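Long-range contacts in toll-like receptor 6, Variable lymphocyte receptor B (Mus musculus, PDB 3A79), which recognises diacylated lipopeptides as a heterodimer with Toll-like receptor 2 and probably thereby contributes to innate immune responses: residues B[188-194]-B[212-218]; B[285-291]-B[310-316]; B[452-456]-B[474-479]. All coordinates share one frame. Residue numbers count along the deposited sequence, not the author numbering.

Overall arrangement
Each of the three contacts joins equivalent parts of two successive leucine-rich repeats in the Toll-like receptor 6 part of this engineered fusion, and they follow one another along the chain. Interaction 1 forms a separate pair of parallel strands, 190-196 and 214-220, whereas interactions 2 and 3 belong to the long parallel sheet that runs through the solenoid: interaction 2 pairs strands 278-288 and 306-314, interaction 3 the last two, 454-456 and 477-479. The centres of interactions 1 and 2 lie 30 Å apart, those of 2 and 3 39 Å, and those of 1 and 3 54 Å, on opposite sides of the chain's centre. Repeat-to-repeat strand pairing thus recurs in the main sheet and outside it.

Interaction 1 (B[188-194]-B[212-218]); sequences TESLQIP and QVNMSVN. With NAG (2-acetamido-2-deoxy-beta-D-glucopyranose), chain M; NAG (2-acetamido-2-deoxy-beta-D-glucopyranose), chain N.
Two neighbouring turns of the leucine-rich-repeat solenoid of Toll-like receptor 6 meet here as a short parallel pair, separate from the main sheet. Strands 190-193 and 214-217 are both extended, their axes 4.7 Å apart at closest approach and inclined by 18°. The register sets Ser190 beside Asn214 (CA-CA 4.4 Å), Leu191 beside Met215 and Gln192 beside Ser216. Asn214 N donates to Glu189 O (2.6 Å), Leu191 N to Asn214 O (2.9 Å), Ser216 N to Leu191 O (3.1 Å) and Ile193 N to Ser216 O (2.8 Å).

On the face of Leu191, Ile193, Met215 and Val217 the side chains interlock. Met215, with chi1 m, lies in the hollow between the leucine and the isoleucine: Met215 CE reaches Leu191 CD2 at 4.1 Å and Met215 SD touches Ile193 CD1 at 3.5 Å. Val217 (chi1 t) pushes CG2 to within 3.3 Å of Ile193 CB. Val213 fills the preceding dip, CG2 lying 3.7 Å from Glu189 CB and CG1 4.2 Å from Leu191 CB. Helix 235-246 covers Met215 and Val217 through Leu245, and Glu189 OE1 is hydrogen-bonded to Phe158 N.

The other face, with Ser190, Gln192, Asn214 and Ser216, is polar. Gln192, bent by chi2 p, lays NE2 over Ser216 CB at 3.5 Å, and Thr188 CG2 rests 3.9 Å from Asn214 CB. Asn214-Met215-Ser216 is an N-glycosylation sequon in use: Asn214 ND2 is bonded to C1 of the chain M NAG (1.5 Å), whose O6 shares a 2.9 Å hydrogen bond with Ser216 OG.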
loop_
_atom_site.group_PDB
_atom_site.type_symbol
_atom_site.label_atom_id
_atom_site.label_comp_id
_atom_site.label_asym_id
_atom_site.label_seq_id
_atom_site.Cartn_x
_atom_site.Cartn_y
_atom_site.Cartn_z
ATOM N N THR B 188 34.978 40.997 0.496
ATOM C CA THR B 188 33.909 40.399 -0.307
ATOM C C THR B 188 33.966 40.684 -1.812
ATOM O O THR B 188 34.060 41.830 -2.259
ATOM C CB THR B 188 32.498 40.716 0.275
ATOM O OG1 THR B 188 32.093 39.648 1.142
ATOM C CG2 THR B 188 31.463 40.880 -0.834
ATOM N N GLU B 189 33.921 39.604 -2.581
ATOM C CA GLU B 189 33.888 39.685 -4.026
ATOM C C GLU B 189 32.476 40.102 -4.464
ATOM O O GLU B 189 31.484 39.751 -3.823
ATOM C CB GLU B 189 34.313 38.331 -4.627
ATOM C CG GLU B 189 35.519 37.677 -3.904
ATOM C CD GLU B 189 35.982 36.324 -4.496
ATOM O OE1 GLU B 189 35.806 36.079 -5.711
ATOM O OE2 GLU B 189 36.548 35.502 -3.734
ATOM N N SER B 190 32.382 40.885 -5.529
ATOM C CA SER B 190 31.083 41.268 -6.049
ATOM C C SER B 190 30.973 40.701 -7.446
ATOM O O SER B 190 31.949 40.203 -8.004
ATOM C CB SER B 190 30.936 42.789 -6.103
ATOM O OG SER B 190 31.353 43.402 -4.890
ATOM N N LEU B 191 29.781 40.774 -8.018
ATOM C CA LEU B 191 29.595 40.390 -9.402
ATOM C C LEU B 191 28.225 40.813 -9.889
ATOM O O LEU B 191 27.202 40.378 -9.373
ATOM C CB LEU B 191 29.765 38.889 -9.572
ATOM C CG LEU B 191 29.612 38.459 -11.024
ATOM C CD1 LEU B 191 30.781 39.038 -11.812
ATOM C CD2 LEU B 191 29.514 36.932 -11.136
ATOM N N GLN B 192 28.215 41.682 -10.885
ATOM C CA GLN B 192 26.974 42.148 -11.452
ATOM C C GLN B 192 26.566 41.140 -12.504
ATOM O O GLN B 192 27.331 40.883 -13.432
ATOM C CB GLN B 192 27.188 43.518 -12.090
ATOM C CG GLN B 192 25.977 44.060 -12.809
ATOM C CD GLN B 192 25.062 44.819 -11.886
ATOM O OE1 GLN B 192 25.381 45.936 -11.464
ATOM N NE2 GLN B 192 23.914 44.221 -11.563
ATOM N N ILE B 193 25.375 40.562 -12.347
ATOM C CA ILE B 193 24.808 39.655 -13.347
ATOM C C ILE B 193 23.956 40.377 -14.393
ATOM O O ILE B 193 22.958 41.012 -14.058
ATOM C CB ILE B 193 23.941 38.557 -12.708
ATOM C CG1 ILE B 193 24.812 37.416 -12.182
ATOM C CG2 ILE B 193 22.983 37.998 -13.730
ATOM C CD1 ILE B 193 25.347 37.641 -10.798
ATOM N N PRO B 194 24.344 40.264 -15.673
ATOM C CA PRO B 194 23.603 40.889 -16.775
ATOM C C PRO B 194 22.156 40.434 -16.755
ATOM O O PRO B 194 21.882 39.373 -16.203
ATOM C CB PRO B 194 24.300 40.337 -18.022
ATOM C CG PRO B 194 25.655 39.923 -17.557
ATOM C CD PRO B 194 25.481 39.459 -16.150
ATOM N N GLN B 212 30.562 33.845 -0.484
ATOM C CA GLN B 212 30.467 35.192 0.057
ATOM C C GLN B 212 30.435 36.271 -1.030
ATOM O O GLN B 212 30.463 37.454 -0.727
ATOM C CB GLN B 212 31.631 35.459 1.015
ATOM C CG GLN B 212 31.420 34.970 2.443
ATOM C CD GLN B 212 32.650 35.178 3.316
ATOM O OE1 GLN B 212 33.089 34.263 4.009
ATOM N NE2 GLN B 212 33.217 36.385 3.276
ATOM N N VAL B 213 30.392 35.865 -2.290
ATOM C CA VAL B 213 30.270 36.803 -3.396
ATOM C C VAL B 213 28.945 37.561 -3.346
ATOM O O VAL B 213 27.872 36.962 -3.230
ATOM C CB VAL B 213 30.368 36.071 -4.758
ATOM C CG1 VAL B 213 29.827 36.933 -5.880
ATOM C CG2 VAL B 213 31.800 35.648 -5.041
ATOM N N ASN B 214 29.033 38.886 -3.432
ATOM C CA ASN B 214 27.860 39.755 -3.516
ATOM C C ASN B 214 27.341 39.794 -4.964
ATOM O O ASN B 214 27.959 40.413 -5.832
ATOM C CB ASN B 214 28.227 41.160 -3.007
ATOM C CG ASN B 214 27.007 42.044 -2.717
ATOM O OD1 ASN B 214 25.870 41.577 -2.715
ATOM N ND2 ASN B 214 27.260 43.339 -2.451
ATOM N N MET B 215 26.222 39.123 -5.232
ATOM C CA MET B 215 25.704 39.042 -6.599
ATOM C C MET B 215 24.479 39.885 -6.882
ATOM O O MET B 215 23.380 39.562 -6.445
ATOM C CB MET B 215 25.373 37.602 -6.972
ATOM C CG MET B 215 26.573 36.715 -7.018
ATOM S SD MET B 215 26.399 35.449 -8.262
ATOM C CE MET B 215 27.978 34.633 -8.042
ATOM N N SER B 216 24.660 40.944 -7.655
ATOM C CA SER B 216 23.522 41.737 -8.084
ATOM C C SER B 216 22.883 41.211 -9.373
ATOM O O SER B 216 23.546 40.611 -10.222
ATOM C CB SER B 216 23.928 43.197 -8.247
ATOM O OG SER B 216 24.363 43.712 -7.005
ATOM N N VAL B 217 21.579 41.423 -9.495
ATOM C CA VAL B 217 20.877 41.192 -10.739
ATOM C C VAL B 217 19.804 42.256 -10.871
ATOM O O VAL B 217 19.222 42.666 -9.875
ATOM C CB VAL B 217 20.210 39.804 -10.775
ATOM C CG1 VAL B 217 19.367 39.648 -12.032
ATOM C CG2 VAL B 217 21.256 38.716 -10.717
ATOM N N ASN B 218 19.544 42.700 -12.094
ATOM C CA ASN B 218 18.441 43.617 -12.345
ATOM C C ASN B 218 17.192 42.846 -12.755
ATOM O O ASN B 218 16.253 42.681 -11.973
ATOM C CB ASN B 218 18.803 44.616 -13.445
ATOM C CG ASN B 218 20.280 44.593 -13.792
ATOM O OD1 ASN B 218 20.963 45.619 -13.723
ATOM N ND2 ASN B 218 20.784 43.417 -14.173
HETATM C C1 NAG M . 26.142 44.230 -2.724
HETATM C C2 NAG M . 26.036 45.277 -1.604
HETATM C C3 NAG M . 24.895 46.247 -1.902
HETATM C C4 NAG M . 25.147 46.945 -3.229
HETATM C C5 NAG M . 25.414 45.961 -4.384
HETATM C C6 NAG M . 26.036 46.737 -5.568
HETATM C C7 NAG M . 26.232 43.549 0.212
HETATM C C8 NAG M . 27.665 43.368 0.629
HETATM N N2 NAG M . 25.892 44.757 -0.242
HETATM O O3 NAG M . 24.785 47.211 -0.876
HETATM O O4 NAG M . 24.038 47.777 -3.506
HETATM O O5 NAG M . 26.262 44.868 -4.005
HETATM O O6 NAG M . 26.039 46.085 -6.828
HETATM O O7 NAG M . 25.425 42.619 0.322
HETATM C C1 NAG N . 19.176 45.305 -17.743
HETATM C C2 NAG N . 18.304 46.261 -18.571
HETATM C C3 NAG N . 19.060 47.559 -18.838
HETATM C C4 NAG N . 19.430 48.219 -17.520
HETATM C C5 NAG N . 20.181 47.272 -16.564
HETATM C C6 NAG N . 20.164 47.880 -15.143
HETATM C C7 NAG N . 17.611 44.453 -20.177
HETATM C C8 NAG N . 16.330 43.802 -19.733
HETATM N N2 NAG N . 17.778 45.733 -19.832
HETATM O O3 NAG N . 18.269 48.445 -19.604
HETATM O O4 NAG N . 20.192 49.376 -17.805
HETATM O O5 NAG N . 19.637 45.946 -16.544
HETATM O O6 NAG N . 21.079 47.338 -14.205
HETATM O O7 NAG N . 18.435 43.824 -20.849
#

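Interaction 2 (B[285-291]-B[310-316]); sequences NLTITER and EHVKNQV. With NAG (2-acetamido-2-deoxy-beta-D-glucopyranose), chain F; NAG (2-acetamido-2-deoxy-beta-D-glucopyranose), chain G; NAG (2-acetamido-2-deoxy-beta-D-glucopyranose), chain C.
Glu310 has its carboxylate held by sugar: OE1 accepts from O6 of the chain C NAG (2.8 Å) and OE2 from N2 of the chain G NAG (3.0 Å). Its main chain starts the pairing, Asn285 N donating to Glu310 O at 3.0 Å. Further along, Lys313 N donates to Leu286 O (2.9 Å), Ile288 N to Lys313 O (3.2 Å) and Gln315 N to Ile288 O (3.2 Å); Leu286 N to His311 O (3.1 Å) is weak. Asn285 (phi/psi 60/60) and His311 (76/91) both have positive phi, and segment 285-291 turns a corner at Asn285, before strand 286-288.

These are parallel strands of consecutive leucine-rich repeats in the main sheet of Toll-like receptor 6, between strand 252-261 and strand 335-339. The axes of 286-288 and 310-314 come within 4.7 Å at 24°, with Leu286 beside Val312, Thr287 beside Lys313 and Ile288 beside Asn314. Asn314 OD1 accepts from Val316 N (2.7 Å), an Asx turn just where strand 310-314 gives way to loop.

On the face of Leu286, Ile288 and Val312, Val312 CG1 sits 4.3 Å from both Leu286 CD2 and Ile288 CG1. Farther out, Val316 points toward the bend at 289-291, with CG2 3.5 Å from Arg291 N, and Gln315 NE2 lies 3.5 Å from Thr287 CG2. At the corner, Asn285, first residue of the sequon Asn285-Leu286-Thr287, carries the chain F NAG through ND2-C1 (1.4 Å). Asn285 OD1 (chi1 t) lies 3.6 Å from CD2 of His311, whose ND1 is hydrogen-bonded to Asp340 OD2.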
loop_
_atom_site.group_PDB
_atom_site.type_symbol
_atom_site.label_atom_id
_atom_site.label_comp_id
_atom_site.label_asym_id
_atom_site.label_seq_id
_atom_site.Cartn_x
_atom_site.Cartn_y
_atom_site.Cartn_z
ATOM N N ASN B 285 14.914 17.210 -4.730
ATOM C CA ASN B 285 15.900 16.389 -4.023
ATOM C C ASN B 285 16.356 17.083 -2.729
ATOM O O ASN B 285 17.533 17.377 -2.526
ATOM C CB ASN B 285 17.056 16.025 -4.980
ATOM C CG ASN B 285 18.186 15.251 -4.321
ATOM O OD1 ASN B 285 17.997 14.537 -3.329
ATOM N ND2 ASN B 285 19.385 15.381 -4.908
ATOM N N LEU B 286 15.384 17.328 -1.856
ATOM C CA LEU B 286 15.614 17.822 -0.501
ATOM C C LEU B 286 15.973 16.693 0.481
ATOM O O LEU B 286 15.399 15.604 0.414
ATOM C CB LEU B 286 14.357 18.552 -0.010
ATOM C CG LEU B 286 14.245 18.951 1.459
ATOM C CD1 LEU B 286 15.218 20.058 1.751
ATOM C CD2 LEU B 286 12.834 19.392 1.760
ATOM N N THR B 287 16.907 16.964 1.395
ATOM C CA THR B 287 17.300 16.011 2.445
ATOM C C THR B 287 17.257 16.641 3.849
ATOM O O THR B 287 18.185 17.343 4.237
ATOM C CB THR B 287 18.729 15.451 2.202
ATOM O OG1 THR B 287 18.850 14.972 0.859
ATOM C CG2 THR B 287 19.039 14.329 3.154
ATOM N N ILE B 288 16.183 16.391 4.600
ATOM C CA ILE B 288 16.039 16.881 5.984
ATOM C C ILE B 288 17.081 16.236 6.910
ATOM O O ILE B 288 17.277 15.022 6.874
ATOM C CB ILE B 288 14.639 16.566 6.544
ATOM C CG1 ILE B 288 13.539 16.849 5.510
ATOM C CG2 ILE B 288 14.406 17.309 7.825
ATOM C CD1 ILE B 288 13.471 18.275 5.037
ATOM N N THR B 289 17.733 17.022 7.767
ATOM C CA THR B 289 19.044 16.572 8.237
ATOM C C THR B 289 19.349 16.116 9.660
ATOM O O THR B 289 19.682 14.945 9.839
ATOM C CB THR B 289 20.187 17.403 7.652
ATOM O OG1 THR B 289 20.702 16.692 6.523
ATOM C CG2 THR B 289 21.305 17.605 8.657
ATOM N N GLU B 290 19.301 16.964 10.672
ATOM C CA GLU B 290 19.875 16.484 11.944
ATOM C C GLU B 290 18.815 16.184 12.979
ATOM O O GLU B 290 18.975 15.288 13.806
ATOM C CB GLU B 290 20.883 17.469 12.553
ATOM C CG GLU B 290 22.179 17.703 11.779
ATOM C CD GLU B 290 22.899 18.979 12.232
ATOM O OE1 GLU B 290 22.422 19.636 13.188
ATOM O OE2 GLU B 290 23.941 19.333 11.638
ATOM N N ARG B 291 17.745 16.967 12.944
ATOM C CA ARG B 291 16.674 16.867 13.916
ATOM C C ARG B 291 15.486 17.614 13.350
ATOM O O ARG B 291 15.635 18.449 12.464
ATOM C CB ARG B 291 17.102 17.455 15.267
ATOM C CG ARG B 291 18.049 18.652 15.164
ATOM C CD ARG B 291 18.805 18.947 16.453
ATOM N NE ARG B 291 17.875 19.168 17.556
ATOM C CZ ARG B 291 17.497 18.230 18.423
ATOM N NH1 ARG B 291 17.971 16.993 18.324
ATOM N NH2 ARG B 291 16.644 18.528 19.397
ATOM N N GLU B 310 9.678 18.045 -4.514
ATOM C CA GLU B 310 9.703 16.737 -5.160
ATOM C C GLU B 310 10.961 15.964 -4.839
ATOM O O GLU B 310 12.068 16.447 -5.048
ATOM C CB GLU B 310 9.557 16.851 -6.682
ATOM C CG GLU B 310 9.107 15.544 -7.340
ATOM C CD GLU B 310 9.079 15.591 -8.866
ATOM O OE1 GLU B 310 8.663 16.626 -9.447
ATOM O OE2 GLU B 310 9.466 14.571 -9.483
ATOM N N HIS B 311 10.776 14.744 -4.357
ATOM C CA HIS B 311 11.884 13.863 -4.004
ATOM C C HIS B 311 12.512 14.290 -2.699
ATOM O O HIS B 311 13.424 15.107 -2.680
ATOM C CB HIS B 311 12.951 13.821 -5.098
ATOM C CG HIS B 311 13.951 12.727 -4.905
ATOM N ND1 HIS B 311 13.583 11.426 -4.639
ATOM C CD2 HIS B 311 15.303 12.738 -4.925
ATOM C CE1 HIS B 311 14.665 10.684 -4.504
ATOM N NE2 HIS B 311 15.724 11.454 -4.676
ATOM N N VAL B 312 12.024 13.730 -1.603
ATOM C CA VAL B 312 12.483 14.144 -0.296
ATOM C C VAL B 312 13.024 12.951 0.449
ATOM O O VAL B 312 12.286 12.011 0.734
ATOM C CB VAL B 312 11.347 14.763 0.516
ATOM C CG1 VAL B 312 11.851 15.164 1.890
ATOM C CG2 VAL B 312 10.768 15.957 -0.223
ATOM N N LYS B 313 14.320 12.979 0.741
ATOM C CA LYS B 313 14.942 11.950 1.563
ATOM C C LYS B 313 14.915 12.538 3.012
ATOM O O LYS B 313 15.169 13.726 3.201
ATOM C CB LYS B 313 16.363 11.534 1.006
ATOM C CG LYS B 313 16.606 11.606 -0.617
ATOM C CD LYS B 313 17.878 10.804 -1.236
ATOM C CE LYS B 313 18.055 10.909 -2.840
ATOM N NZ LYS B 313 19.045 10.025 -3.711
ATOM N N ASN B 314 14.524 11.756 4.021
ATOM C CA ASN B 314 14.554 12.247 5.418
ATOM C C ASN B 314 15.358 11.359 6.387
ATOM O O ASN B 314 15.074 10.178 6.544
ATOM C CB ASN B 314 13.139 12.488 5.959
ATOM C CG ASN B 314 13.123 12.891 7.442
ATOM O OD1 ASN B 314 14.164 13.087 8.063
ATOM N ND2 ASN B 314 11.926 13.009 8.008
ATOM N N GLN B 315 16.356 11.943 7.040
ATOM C CA GLN B 315 17.289 11.191 7.875
ATOM C C GLN B 315 16.956 11.194 9.366
ATOM O O GLN B 315 17.614 10.510 10.146
ATOM C CB GLN B 315 18.709 11.715 7.685
ATOM C CG GLN B 315 19.156 11.742 6.253
ATOM C CD GLN B 315 20.580 12.208 6.114
ATOM O OE1 GLN B 315 21.189 12.695 7.083
ATOM N NE2 GLN B 315 21.131 12.066 4.906
ATOM N N VAL B 316 15.960 11.974 9.764
ATOM C CA VAL B 316 15.493 11.960 11.145
ATOM C C VAL B 316 14.323 10.976 11.255
ATOM O O VAL B 316 13.462 10.955 10.371
ATOM C CB VAL B 316 15.040 13.366 11.586
ATOM C CG1 VAL B 316 14.826 13.411 13.075
ATOM C CG2 VAL B 316 16.066 14.379 11.192
HETATM C C1 NAG F . 20.438 14.589 -4.313
HETATM C C2 NAG F . 21.132 14.025 -5.560
HETATM C C3 NAG F . 22.526 13.462 -5.319
HETATM C C4 NAG F . 23.325 14.195 -4.238
HETATM C C5 NAG F . 22.489 14.740 -3.082
HETATM C C6 NAG F . 23.336 15.714 -2.266
HETATM C C7 NAG F . 19.788 13.094 -7.401
HETATM C C8 NAG F . 18.428 12.489 -7.579
HETATM N N2 NAG F . 20.334 12.976 -6.178
HETATM O O3 NAG F . 23.224 13.561 -6.542
HETATM O O4 NAG F . 24.328 13.325 -3.739
HETATM O O5 NAG F . 21.313 15.385 -3.531
HETATM O O6 NAG F . 22.611 16.221 -1.166
HETATM O O7 NAG F . 20.322 13.651 -8.364
HETATM C C1 NAG G . 6.058 15.028 -12.108
HETATM C C2 NAG G . 6.918 13.753 -12.088
HETATM C C3 NAG G . 8.278 13.969 -12.735
HETATM C C4 NAG G . 8.086 14.537 -14.136
HETATM C C5 NAG G . 7.333 15.860 -14.014
HETATM C C6 NAG G . 7.021 16.463 -15.376
HETATM C C7 NAG G . 6.502 12.068 -10.396
HETATM C C8 NAG G . 6.917 11.495 -9.061
HETATM N N2 NAG G . 7.106 13.198 -10.762
HETATM O O3 NAG G . 9.039 12.776 -12.705
HETATM O O4 NAG G . 9.344 14.707 -14.763
HETATM O O5 NAG G . 6.097 15.701 -13.350
HETATM O O6 NAG G . 6.044 15.674 -16.022
HETATM O O7 NAG G . 5.637 11.519 -11.097
HETATM C C1 NAG C . 1.743 16.362 -9.295
HETATM C C2 NAG C . 1.733 16.803 -10.760
HETATM C C3 NAG C . 2.687 16.014 -11.661
HETATM C C4 NAG C . 4.041 15.713 -11.014
HETATM C C5 NAG C . 3.868 15.300 -9.552
HETATM C C6 NAG C . 5.217 15.231 -8.860
HETATM C C7 NAG C . -0.327 17.741 -11.686
HETATM C C8 NAG C . -1.648 17.439 -12.341
HETATM N N2 NAG C . 0.392 16.681 -11.302
HETATM O O3 NAG C . 2.871 16.697 -12.889
HETATM O O4 NAG C . 4.686 14.702 -11.786
HETATM O O5 NAG C . 3.071 16.226 -8.845
HETATM O O6 NAG C . 5.928 16.413 -9.155
HETATM O O7 NAG C . 0.041 18.909 -11.525
#

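Interaction 3 (B[452-456]-B[474-479]). With NAG (2-acetamido-2-deoxy-beta-D-glucopyranose), chain I.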
loop_
_atom_site.group_PDB
_atom_site.type_symbol
_atom_site.label_atom_id
_atom_site.label_comp_id
_atom_site.label_asym_id
_atom_site.label_seq_id
_atom_site.Cartn_x
_atom_site.Cartn_y
_atom_site.Cartn_z
ATOM N N VAL B 452 -21.091 13.990 -11.507
ATOM C CA VAL B 452 -19.817 13.657 -12.168
ATOM C C VAL B 452 -19.868 13.835 -13.679
ATOM O O VAL B 452 -20.915 13.648 -14.292
ATOM C CB VAL B 452 -19.344 12.213 -11.917
ATOM C CG1 VAL B 452 -17.811 12.137 -12.060
ATOM C CG2 VAL B 452 -19.790 11.719 -10.561
ATOM N N LYS B 453 -18.727 14.168 -14.275
ATOM C CA LYS B 453 -18.634 14.350 -15.718
ATOM C C LYS B 453 -17.556 13.452 -16.307
ATOM O O LYS B 453 -17.594 13.139 -17.489
ATOM C CB LYS B 453 -18.335 15.812 -16.075
ATOM C CG LYS B 453 -19.183 16.850 -15.319
ATOM C CD LYS B 453 -20.663 16.791 -15.718
ATOM C CE LYS B 453 -21.566 17.559 -14.751
ATOM N NZ LYS B 453 -21.572 19.016 -15.008
ATOM N N VAL B 454 -16.584 13.056 -15.489
ATOM C CA VAL B 454 -15.508 12.168 -15.939
ATOM C C VAL B 454 -15.274 11.120 -14.866
ATOM O O VAL B 454 -15.193 11.450 -13.686
ATOM C CB VAL B 454 -14.177 12.920 -16.192
ATOM C CG1 VAL B 454 -13.198 12.031 -16.922
ATOM C CG2 VAL B 454 -14.409 14.193 -16.983
ATOM N N LEU B 455 -15.172 9.857 -15.263
ATOM C CA LEU B 455 -15.004 8.787 -14.287
ATOM C C LEU B 455 -14.011 7.745 -14.772
ATOM O O LEU B 455 -14.392 6.806 -15.457
ATOM C CB LEU B 455 -16.356 8.134 -13.990
ATOM C CG LEU B 455 -16.458 7.256 -12.744
ATOM C CD1 LEU B 455 -15.930 7.990 -11.522
ATOM C CD2 LEU B 455 -17.895 6.813 -12.515
ATOM N N ASP B 456 -12.738 7.908 -14.420
ATOM C CA ASP B 456 -11.713 6.964 -14.854
ATOM C C ASP B 456 -11.539 5.788 -13.884
ATOM O O ASP B 456 -10.850 5.896 -12.871
ATOM C CB ASP B 456 -10.377 7.671 -15.095
ATOM C CG ASP B 456 -9.441 6.851 -15.965
ATOM O OD1 ASP B 456 -9.405 5.617 -15.778
ATOM O OD2 ASP B 456 -8.761 7.425 -16.845
ATOM N N ALA B 474 -24.922 12.057 -15.943
ATOM C CA ALA B 474 -24.332 13.321 -16.356
ATOM C C ALA B 474 -22.915 13.138 -16.858
ATOM O O ALA B 474 -22.278 14.120 -17.275
ATOM C CB ALA B 474 -24.359 14.317 -15.210
ATOM N N LEU B 475 -22.427 11.892 -16.813
ATOM C CA LEU B 475 -21.091 11.581 -17.306
ATOM C C LEU B 475 -20.942 11.928 -18.786
ATOM O O LEU B 475 -21.925 12.025 -19.514
ATOM C CB LEU B 475 -20.766 10.105 -17.115
ATOM C CG LEU B 475 -20.688 9.473 -15.731
ATOM C CD1 LEU B 475 -21.981 8.704 -15.371
ATOM C CD2 LEU B 475 -19.483 8.546 -15.734
ATOM N N GLN B 476 -19.703 12.101 -19.225
ATOM C CA GLN B 476 -19.407 12.384 -20.623
ATOM C C GLN B 476 -18.271 11.478 -21.033
ATOM O O GLN B 476 -18.203 11.019 -22.169
ATOM C CB GLN B 476 -18.970 13.836 -20.815
ATOM C CG GLN B 476 -19.973 14.874 -20.361
ATOM C CD GLN B 476 -19.617 16.260 -20.856
ATOM O OE1 GLN B 476 -20.501 17.069 -21.145
ATOM N NE2 GLN B 476 -18.314 16.536 -20.977
ATOM N N GLU B 477 -17.363 11.244 -20.097
ATOM C CA GLU B 477 -16.270 10.319 -20.313
ATOM C C GLU B 477 -16.432 9.191 -19.316
ATOM O O GLU B 477 -16.971 9.385 -18.219
ATOM C CB GLU B 477 -14.913 11.002 -20.139
ATOM C CG GLU B 477 -14.621 12.105 -21.153
ATOM C CD GLU B 477 -13.153 12.509 -21.173
ATOM O OE1 GLU B 477 -12.297 11.671 -20.801
ATOM O OE2 GLU B 477 -12.857 13.661 -21.567
ATOM N N LEU B 478 -15.991 8.007 -19.728
ATOM C CA LEU B 478 -16.080 6.807 -18.911
ATOM C C LEU B 478 -14.999 5.829 -19.314
ATOM O O LEU B 478 -14.735 5.634 -20.493
ATOM C CB LEU B 478 -17.439 6.137 -19.066
ATOM C CG LEU B 478 -17.557 4.967 -18.098
ATOM C CD1 LEU B 478 -16.998 5.379 -16.734
ATOM C CD2 LEU B 478 -18.996 4.493 -17.982
ATOM N N ASN B 479 -14.371 5.211 -18.328
ATOM C CA ASN B 479 -13.330 4.249 -18.605
ATOM C C ASN B 479 -13.433 3.067 -17.665
ATOM O O ASN B 479 -12.987 3.123 -16.527
ATOM C CB ASN B 479 -11.953 4.900 -18.515
ATOM C CG ASN B 479 -10.847 3.969 -18.962
ATOM O OD1 ASN B 479 -11.029 2.747 -19.028
ATOM N ND2 ASN B 479 -9.692 4.540 -19.280
HETATM C C1 NAG I . -6.215 9.674 -14.112
HETATM C C2 NAG I . -6.221 10.120 -15.576
HETATM C C3 NAG I . -5.390 9.288 -16.551
HETATM C C4 NAG I . -4.182 8.579 -15.944
HETATM C C5 NAG I . -4.366 8.083 -14.510
HETATM C C6 NAG I . -2.973 7.850 -13.911
HETATM C C7 NAG I . -8.077 11.042 -16.856
HETATM C C8 NAG I . -9.010 10.563 -17.937
HETATM N N2 NAG I . -7.600 10.113 -16.036
HETATM O O3 NAG I . -4.950 10.160 -17.579
HETATM O O4 NAG I . -3.894 7.457 -16.764
HETATM O O5 NAG I . -5.072 8.967 -13.652
HETATM O O6 NAG I . -3.009 7.049 -12.747
HETATM O O7 NAG I . -7.775 12.230 -16.749
#
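Lys453 gives up the most surface. Its CB points away from the other segment, yet the aliphatic chain bends back so that CD lies 3.5 Å from Ala474 O and CE 4.3 Å from Ala474 CB. Lys453 O accepts two hydrogen bonds, from Gln476 N (2.9 Å) and Glu477 N (3.2 Å). Leu455 comes next, pressing CB against Leu475 CD2 (3.6 Å) and Leu478 CD1 (3.9 Å), while its backbone accepts from Asn479 N at Leu455 O (3.3 Å) and donates weakly to Glu477 O. Asn479 lies beside Asp456 (CA-CA 4.9 Å), with Asp456 OD1 3.7 Å from Asn479 ND2, but Asp456 OD1 is hydrogen-bonded to His458 ND1 and Asn479 OD1 to Ala481 N; Asp456 OD2 also accepts a weak bond from the chain I NAG. In this Toll-like receptor 6 part of the fusion, Leu455 and Leu478 hold the same inward position in successive LxxLxLxxN-type repeats, and their strands, inclined by 11°, form a loosely bonded parallel pair of a leucine-rich-repeat solenoid.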